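Local structure of DUF411 domain-containing protein (Pseudomonas aeruginosa, 6WIS) at residues A[1-6]-A[57-62]; A[51-56]-A[88-93]; A[65-70]-A[95-100]. The protein binds a cysteine-bridged cluster of four copper ions and probably takes part in bacterial copper resistance. All blocks are in the same frame, centred on the assembly; numbering follows the deposited sequence.

Contact 1. Residues A[1-6]-A[57-62]; sequences EPLAID and GVIDGK
Asp6 and Val58 form an antiparallel hydrogen-bonded pair where strand 4-9 runs beside strand 55-59 in the mixed sheet. Asp6 N gives its hydrogen to Val58 O over 3.1 Å in a nearly straight bond, 170° at the hydrogen. The return bond, Val58 N to Asp6 O, is shorter at 2.8 Å but more bent, and Asp6 O also receives a CA-H...O contact from Gly57 CA at 3.2 Å. The short strand axes run 144° apart, and Asp6-Val58 is the one bridge between the segments. Ile59 has CG1 anti to its backbone N (chi1 177°), which carries this branch toward the N-terminal segment, and its CD1 sits 3.4 Å from Ala4 O. Ile59 CD1 also meets Leu3 CD1 at 3.9 Å, methyl against methyl. Ile5 holds CG1 likewise anti to N, laying it 3.5 Å from Val58 O and against CB of Ile59. Phe28 touches Leu3, Ile5 and Ile59, and Val64 adds to the apolar cover over the two isoleucines, whereas Asp6 and Val58 occupy the other face, with Asp6 OD1 hydrogen-bonded to Thr31. Ile59 to Lys62 form the type I' turn of the hairpin of strands 55-59 and 62-65. Asp60 in this turn accepts a hydrogen bond through OD2 from a water, which in turn accepts one from Ala4 N at 3.1 Å. Ala4 N-H is thus satisfied by water rather than by the neighbouring strand, and because Arg77 forms a salt bridge to the same OD2, the strand start is tied to the turn through a water and a charged pair.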
loop_
_atom_site.group_PDB
_atom_site.type_symbol
_atom_site.label_atom_id
_atom_site.label_comp_id
_atom_site.label_asym_id
_atom_site.label_seq_id
_atom_site.Cartn_x
_atom_site.Cartn_y
_atom_site.Cartn_z
ATOM N N GLU A 1 -9.344 -11.995 -15.434
ATOM C CA GLU A 1 -8.258 -11.122 -15.897
ATOM C C GLU A 1 -6.952 -11.407 -15.124
ATOM O O GLU A 1 -6.947 -12.109 -14.106
ATOM C CB GLU A 1 -8.655 -9.644 -15.748
ATOM C CG GLU A 1 -9.821 -9.214 -16.628
ATOM C CD GLU A 1 -9.562 -9.443 -18.106
ATOM O OE1 GLU A 1 -8.423 -9.196 -18.549
ATOM O OE2 GLU A 1 -10.500 -9.865 -18.828
ATOM N N PRO A 2 -5.832 -10.900 -15.621
ATOM C CA PRO A 2 -4.630 -10.876 -14.786
ATOM C C PRO A 2 -4.844 -10.013 -13.549
ATOM O O PRO A 2 -5.508 -8.972 -13.594
ATOM C CB PRO A 2 -3.567 -10.291 -15.719
ATOM C CG PRO A 2 -4.030 -10.730 -17.089
ATOM C CD PRO A 2 -5.532 -10.573 -17.026
ATOM N N LEU A 3 -4.335 -10.500 -12.423
ATOM C CA LEU A 3 -4.245 -9.680 -11.217
ATOM C C LEU A 3 -3.469 -8.402 -11.511
ATOM O O LEU A 3 -2.324 -8.476 -11.952
ATOM C CB LEU A 3 -3.541 -10.482 -10.127
ATOM C CG LEU A 3 -3.399 -9.901 -8.725
ATOM C CD1 LEU A 3 -4.749 -9.934 -8.018
ATOM C CD2 LEU A 3 -2.344 -10.695 -7.943
ATOM N N ALA A 4 -4.071 -7.233 -11.237
ATOM C CA ALA A 4 -3.496 -5.949 -11.645
ATOM C C ALA A 4 -3.665 -4.864 -10.574
ATOM O O ALA A 4 -4.683 -4.798 -9.873
ATOM C CB ALA A 4 -4.126 -5.456 -12.970
ATOM N N ILE A 5 -2.662 -3.988 -10.468
ATOM C CA ILE A 5 -2.710 -2.875 -9.518
ATOM C C ILE A 5 -2.163 -1.616 -10.193
ATOM O O ILE A 5 -1.171 -1.670 -10.925
ATOM C CB ILE A 5 -1.958 -3.215 -8.203
ATOM C CG1 ILE A 5 -2.131 -2.094 -7.152
ATOM C CG2 ILE A 5 -0.485 -3.562 -8.454
ATOM C CD1 ILE A 5 -1.647 -2.488 -5.757
ATOM N N ASP A 6 -2.831 -0.484 -9.987
ATOM C CA ASP A 6 -2.352 0.795 -10.509
ATOM C C ASP A 6 -1.777 1.640 -9.375
ATOM O O ASP A 6 -2.433 1.840 -8.352
ATOM C CB ASP A 6 -3.462 1.570 -11.223
ATOM C CG ASP A 6 -2.917 2.766 -12.020
ATOM O OD1 ASP A 6 -1.934 2.584 -12.799
ATOM O OD2 ASP A 6 -3.468 3.880 -11.873
ATOM N N GLY A 57 -1.627 2.638 -4.165
ATOM C CA GLY A 57 -2.069 1.695 -5.177
ATOM C C GLY A 57 -3.586 1.547 -5.168
ATOM O O GLY A 57 -4.234 1.863 -4.171
ATOM N N VAL A 58 -4.152 1.095 -6.292
ATOM C CA VAL A 58 -5.594 0.840 -6.391
ATOM C C VAL A 58 -5.783 -0.526 -7.020
ATOM O O VAL A 58 -5.278 -0.784 -8.123
ATOM C CB VAL A 58 -6.349 1.906 -7.212
ATOM C CG1 VAL A 58 -7.875 1.662 -7.097
ATOM C CG2 VAL A 58 -6.017 3.319 -6.710
ATOM N N ILE A 59 -6.504 -1.407 -6.333
ATOM C CA ILE A 59 -6.741 -2.740 -6.879
ATOM C C ILE A 59 -8.204 -3.070 -6.641
ATOM O O ILE A 59 -8.677 -2.998 -5.503
ATOM C CB ILE A 59 -5.821 -3.828 -6.278
ATOM C CG1 ILE A 59 -6.189 -5.212 -6.847
ATOM C CG2 ILE A 59 -5.855 -3.839 -4.723
ATOM C CD1 ILE A 59 -5.020 -6.223 -6.818
ATOM N N ASP A 60 -8.926 -3.370 -7.723
ATOM C CA ASP A 60 -10.322 -3.797 -7.654
ATOM C C ASP A 60 -11.134 -2.869 -6.756
ATOM O O ASP A 60 -11.974 -3.305 -5.967
ATOM C CB ASP A 60 -10.417 -5.260 -7.200
ATOM C CG ASP A 60 -9.766 -6.229 -8.206
ATOM O OD1 ASP A 60 -10.050 -6.150 -9.431
ATOM O OD2 ASP A 60 -8.950 -7.067 -7.770
ATOM N N GLY A 61 -10.836 -1.569 -6.848
ATOM C CA GLY A 61 -11.571 -0.553 -6.148
ATOM C C GLY A 61 -11.061 -0.170 -4.773
ATOM O O GLY A 61 -11.528 0.834 -4.223
ATOM N N LYS A 62 -10.124 -0.921 -4.194
ATOM C CA LYS A 62 -9.652 -0.660 -2.837
ATOM C C LYS A 62 -8.257 -0.043 -2.882
ATOM O O LYS A 62 -7.472 -0.328 -3.796
ATOM C CB LYS A 62 -9.629 -1.953 -2.028
ATOM C CG LYS A 62 -10.936 -2.755 -2.133
ATOM C CD LYS A 62 -10.922 -3.947 -1.191
ATOM C CE LYS A 62 -12.291 -4.660 -1.202
ATOM N NZ LYS A 62 -12.275 -5.675 -0.126
HETATM O O HOH W 1 -7.005 -7.050 -10.142
#

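Contact 2. Residues A[51-56]-A[88-93]; sequences MGSCHT and PGMPVG. With CU (copper (II) ion), chain C; CU (copper (II) ion), chain D; CU (copper (II) ion), chain F.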
loop_
_atom_site.group_PDB
_atom_site.type_symbol
_atom_site.label_atom_id
_atom_site.label_comp_id
_atom_site.label_asym_id
_atom_site.label_seq_id
_atom_site.Cartn_x
_atom_site.Cartn_y
_atom_site.Cartn_z
HETATM N N MSE A 51 -2.409 8.615 7.792
HETATM C CA MSE A 51 -2.150 7.211 7.436
HETATM C C MSE A 51 -1.481 7.206 6.065
HETATM O O MSE A 51 -1.316 6.150 5.529
HETATM C CB MSE A 51 -3.455 6.428 7.417
HETATM C CG MSE A 51 -3.497 5.366 8.473
HETATM SE SE MSE A 51 -5.163 4.395 8.534
HETATM C CE MSE A 51 -5.696 4.426 10.396
ATOM N N GLY A 52 -1.125 8.386 5.563
ATOM C CA GLY A 52 -0.515 8.485 4.254
ATOM C C GLY A 52 0.901 7.940 4.221
ATOM O O GLY A 52 1.595 7.805 5.229
ATOM N N SER A 53 1.350 7.640 3.010
ATOM C CA SER A 53 2.677 7.093 2.802
ATOM C C SER A 53 3.195 7.731 1.525
ATOM O O SER A 53 2.699 8.780 1.098
ATOM C CB SER A 53 2.611 5.554 2.780
ATOM O OG SER A 53 3.892 4.961 2.734
ATOM N N CYS A 54 4.185 7.089 0.896
ATOM C CA CYS A 54 4.874 7.632 -0.275
ATOM C C CYS A 54 4.227 7.237 -1.607
ATOM O O CYS A 54 4.620 7.759 -2.665
ATOM C CB CYS A 54 6.329 7.144 -0.246
ATOM S SG CYS A 54 6.374 5.342 0.095
ATOM N N HIS A 55 3.287 6.297 -1.600
ATOM C CA HIS A 55 2.612 5.916 -2.836
ATOM C C HIS A 55 1.227 5.379 -2.487
ATOM O O HIS A 55 0.973 4.988 -1.351
ATOM C CB HIS A 55 3.415 4.857 -3.613
ATOM C CG HIS A 55 3.530 3.540 -2.896
ATOM N ND1 HIS A 55 4.704 3.100 -2.320
ATOM C CD2 HIS A 55 2.609 2.574 -2.649
ATOM C CE1 HIS A 55 4.509 1.920 -1.754
ATOM N NE2 HIS A 55 3.239 1.586 -1.921
ATOM N N THR A 56 0.341 5.339 -3.480
ATOM C CA THR A 56 -1.022 4.844 -3.293
ATOM C C THR A 56 -1.348 3.919 -4.459
ATOM O O THR A 56 -1.305 4.354 -5.612
ATOM C CB THR A 56 -2.045 5.982 -3.230
ATOM O OG1 THR A 56 -1.667 6.930 -2.214
ATOM C CG2 THR A 56 -3.431 5.415 -2.899
ATOM N N PRO A 88 1.280 3.137 7.174
ATOM C CA PRO A 88 1.601 4.572 7.168
ATOM C C PRO A 88 3.106 4.814 7.186
ATOM O O PRO A 88 3.884 3.998 7.685
ATOM C CB PRO A 88 0.942 5.086 8.452
ATOM C CG PRO A 88 -0.129 4.088 8.749
ATOM C CD PRO A 88 0.425 2.759 8.309
ATOM N N GLY A 89 3.516 5.946 6.625
ATOM C CA GLY A 89 4.934 6.250 6.683
ATOM C C GLY A 89 5.757 5.326 5.799
ATOM O O GLY A 89 5.299 4.820 4.761
HETATM N N MSE A 90 6.998 5.098 6.216
HETATM C CA MSE A 90 7.874 4.201 5.473
HETATM C C MSE A 90 8.755 3.441 6.437
HETATM O O MSE A 90 9.928 3.776 6.592
HETATM C CB MSE A 90 8.747 4.969 4.465
HETATM C CG MSE A 90 8.012 5.803 3.427
HETATM SE SE MSE A 90 9.232 6.760 2.189
HETATM C CE MSE A 90 10.225 7.838 3.492
ATOM N N PRO A 91 8.193 2.419 7.086
ATOM C CA PRO A 91 8.970 1.658 8.081
ATOM C C PRO A 91 10.061 0.846 7.403
ATOM O O PRO A 91 9.816 0.165 6.404
ATOM C CB PRO A 91 7.926 0.756 8.743
ATOM C CG PRO A 91 6.801 0.689 7.758
ATOM C CD PRO A 91 6.784 2.000 7.035
ATOM N N VAL A 92 11.275 0.943 7.943
ATOM C CA VAL A 92 12.384 0.169 7.385
ATOM C C VAL A 92 12.103 -1.317 7.602
ATOM O O VAL A 92 11.599 -1.724 8.652
ATOM C CB VAL A 92 13.721 0.601 8.024
ATOM C CG1 VAL A 92 14.874 -0.289 7.546
ATOM C CG2 VAL A 92 14.036 2.041 7.682
ATOM N N GLY A 93 12.408 -2.133 6.602
ATOM C CA GLY A 93 12.142 -3.553 6.660
ATOM C C GLY A 93 10.858 -3.983 5.978
ATOM O O GLY A 93 10.680 -5.179 5.719
HETATM CU CU CU C . 6.239 4.636 -2.045
HETATM CU CU CU D . 8.359 4.229 -0.181
HETATM CU CU CU F . 10.847 5.121 1.447
#
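Part of the copper cluster site is built here from the loop leading into strand 55-59 and the loop after strand 84-86. Gly89 N donates to Gly52 O, 3.0 Å away and 178° at the hydrogen. One residue on, Ser53 OG, anti to its backbone N (chi1 -173°), lies 2.5 Å from Gly89 O, probably a hydrogen bond though the length is doubtful. Farther from the metal, Met51, a selenomethionine, and Pro88 lie side by side and point the same way, Met51 CG to Pro88 CG at 3.6 Å. On the cluster side Cys54 SG touches Met90 CG at 3.7 Å, and the two side chains then serve different ions. Cys54 SG bridges two coppers, each at 2.3 Å; His55 ND1 binds one of them, with Cys16 as a further ligand, and Cys15 and His67 complete the site of the other. Met90, also selenomethionine, turns SE onto a third copper at 2.4 Å, which Cys15 and Met97 share. The Gly89-Gly52 bond thus ties the loops close to their metal ligands. Thiolates, and the thioether sulfur that methionine would offer in place of the selenium label, are soft donors that would probably suit Cu(I), though the ions are modelled as copper(II).

Contact 3. Residues A[65-70]-A[95-100]; sequences EGHVPA and PGMEMG. With CU (copper (II) ion), chain D; CU (copper (II) ion), chain F; ZN (zinc ion), chain J.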
loop_
_atom_site.group_PDB
_atom_site.type_symbol
_atom_site.label_atom_id
_atom_site.label_comp_id
_atom_site.label_asym_id
_atom_site.label_seq_id
_atom_site.Cartn_x
_atom_site.Cartn_y
_atom_site.Cartn_z
ATOM N N GLU A 65 -2.129 1.689 0.620
ATOM C CA GLU A 65 -1.342 2.864 0.970
ATOM C C GLU A 65 0.002 2.405 1.515
ATOM O O GLU A 65 0.061 1.722 2.541
ATOM C CB GLU A 65 -2.080 3.725 1.998
ATOM C CG GLU A 65 -1.364 5.027 2.353
ATOM C CD GLU A 65 -1.340 6.023 1.194
ATOM O OE1 GLU A 65 -2.080 5.778 0.220
ATOM O OE2 GLU A 65 -0.591 7.047 1.253
ATOM N N GLY A 66 1.070 2.754 0.825
ATOM C CA GLY A 66 2.379 2.419 1.352
ATOM C C GLY A 66 2.844 0.990 1.084
ATOM O O GLY A 66 2.354 0.262 0.202
ATOM N N HIS A 67 3.848 0.599 1.861
ATOM C CA HIS A 67 4.607 -0.626 1.609
ATOM C C HIS A 67 3.905 -1.860 2.193
ATOM O O HIS A 67 4.438 -2.576 3.039
ATOM C CB HIS A 67 6.021 -0.438 2.150
ATOM C CG HIS A 67 6.825 0.544 1.350
ATOM N ND1 HIS A 67 7.640 0.159 0.306
ATOM C CD2 HIS A 67 6.890 1.893 1.394
ATOM C CE1 HIS A 67 8.179 1.227 -0.252
ATOM N NE2 HIS A 67 7.740 2.297 0.385
ATOM N N VAL A 68 2.688 -2.106 1.702
ATOM C CA VAL A 68 1.906 -3.287 2.113
ATOM C C VAL A 68 2.488 -4.535 1.455
ATOM O O VAL A 68 2.675 -4.549 0.225
ATOM C CB VAL A 68 0.437 -3.122 1.719
ATOM C CG1 VAL A 68 -0.367 -4.348 2.203
ATOM C CG2 VAL A 68 -0.182 -1.798 2.280
ATOM N N PRO A 69 2.771 -5.600 2.203
ATOM C CA PRO A 69 3.262 -6.831 1.569
ATOM C C PRO A 69 2.212 -7.441 0.648
ATOM O O PRO A 69 1.008 -7.336 0.892
ATOM C CB PRO A 69 3.554 -7.750 2.767
ATOM C CG PRO A 69 3.874 -6.769 3.898
ATOM C CD PRO A 69 2.857 -5.668 3.675
ATOM N N ALA A 70 2.693 -8.128 -0.395
ATOM C CA ALA A 70 1.804 -8.739 -1.383
ATOM C C ALA A 70 0.752 -9.640 -0.737
ATOM O O ALA A 70 -0.431 -9.581 -1.096
ATOM C CB ALA A 70 2.626 -9.527 -2.406
ATOM N N PRO A 95 8.391 -4.294 2.645
ATOM C CA PRO A 95 8.826 -4.633 1.274
ATOM C C PRO A 95 9.036 -3.389 0.423
ATOM O O PRO A 95 8.172 -2.509 0.346
ATOM C CB PRO A 95 7.683 -5.500 0.724
ATOM C CG PRO A 95 6.859 -5.908 1.908
ATOM C CD PRO A 95 7.093 -4.909 3.005
ATOM N N GLY A 96 10.195 -3.326 -0.230
ATOM C CA GLY A 96 10.592 -2.140 -0.958
ATOM C C GLY A 96 11.306 -1.105 -0.118
ATOM O O GLY A 96 11.901 -0.183 -0.679
HETATM N N MSE A 97 11.300 -1.259 1.201
HETATM C CA MSE A 97 12.002 -0.380 2.145
HETATM C C MSE A 97 13.029 -1.204 2.938
HETATM O O MSE A 97 13.464 -0.816 4.009
HETATM C CB MSE A 97 11.009 0.290 3.109
HETATM C CG MSE A 97 10.379 1.671 2.629
HETATM SE SE MSE A 97 11.742 3.075 2.341
HETATM C CE MSE A 97 12.360 3.102 4.218
ATOM N N GLU A 98 13.418 -2.373 2.443
ATOM C CA GLU A 98 14.251 -3.234 3.273
ATOM C C GLU A 98 15.713 -2.790 3.187
ATOM O O GLU A 98 16.223 -2.468 2.104
ATOM C CB GLU A 98 14.081 -4.703 2.882
ATOM C CG GLU A 98 14.794 -5.140 1.656
ATOM C CD GLU A 98 14.101 -4.742 0.368
ATOM O OE1 GLU A 98 13.042 -4.054 0.363
ATOM O OE2 GLU A 98 14.664 -5.143 -0.655
HETATM N N MSE A 99 16.371 -2.720 4.340
HETATM C CA MSE A 99 17.766 -2.291 4.403
HETATM C C MSE A 99 18.545 -3.115 5.439
HETATM O O MSE A 99 18.919 -2.594 6.498
HETATM C CB MSE A 99 17.841 -0.798 4.755
HETATM C CG MSE A 99 17.143 0.103 3.752
HETATM SE SE MSE A 99 17.207 1.973 4.148
HETATM C CE MSE A 99 16.029 2.520 2.736
ATOM N N GLY A 100 18.757 -4.392 5.161
ATOM C CA GLY A 100 19.507 -5.240 6.081
ATOM C C GLY A 100 18.625 -5.930 7.106
ATOM O O GLY A 100 17.413 -6.095 6.929
HETATM CU CU CU D . 8.359 4.229 -0.181
HETATM CU CU CU F . 10.847 5.121 1.447
HETATM ZN ZN ZN J . 13.448 -4.794 -2.562
#
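His67 and Met97 cross at about a right angle within the copper cluster site, where the loop before helix 70-77 faces the long loop ahead of strand 106-111. Met97, a selenomethionine, lays CG over the centre of the His67 imidazole, 3.6 Å from the ring centroid and 12° off the normal, a CH-pi contact. Its chi2 (-61°) then turns SE away from the ring onto the copper shared with Met90, and Met97 SE binds that ion at 2.4 Å. The ring is held at both nitrogens. His67 NE2 binds a different copper at 2.1 Å, one of the two bridged by Cys54, while His67 ND1 donates to Pro95 O, close to the ring plane, over 2.7 Å. This second-shell carbonyl limits rotation of the imidazole and would probably make it a stronger donor to the metal. The backbone at His67 fits an inverse gamma turn, closed by a weak bond from Val68 N to Gly66 O. Beyond it, Pro69 and Pro95 cross obliquely, CG of Pro69 3.7 Å from CG of Pro95, with Tyr106 touching both. From the same loop as Met97, Glu98 reaches a zinc ion that Asp18 and His22 also bind; Glu98 OE2 lies 2.3 Å from the metal.

How the contacts relate
Contacts 2 and 3 sit side by side, centres about 8 Å apart, whereas the centre of contact 1 lies about 19 and 18 Å from theirs. Contact 1 joins neighbouring strands 4-9 and 55-59, and contact 2 begins from the other end of strand 55-59, across the centre of the chain. Contacts 1 and 2 alternate along the sequence, as do 2 and 3; contact 1 closes before contact 3 opens. Both later contacts draw on the loop between strands 84-86 and 106-111. Glu65 links them, its carboxylate probably hydrogen-bonded to Ser53 N and Thr56 OG1. The sheet thus continues into loops that bring distant ligands together around two shared coppers.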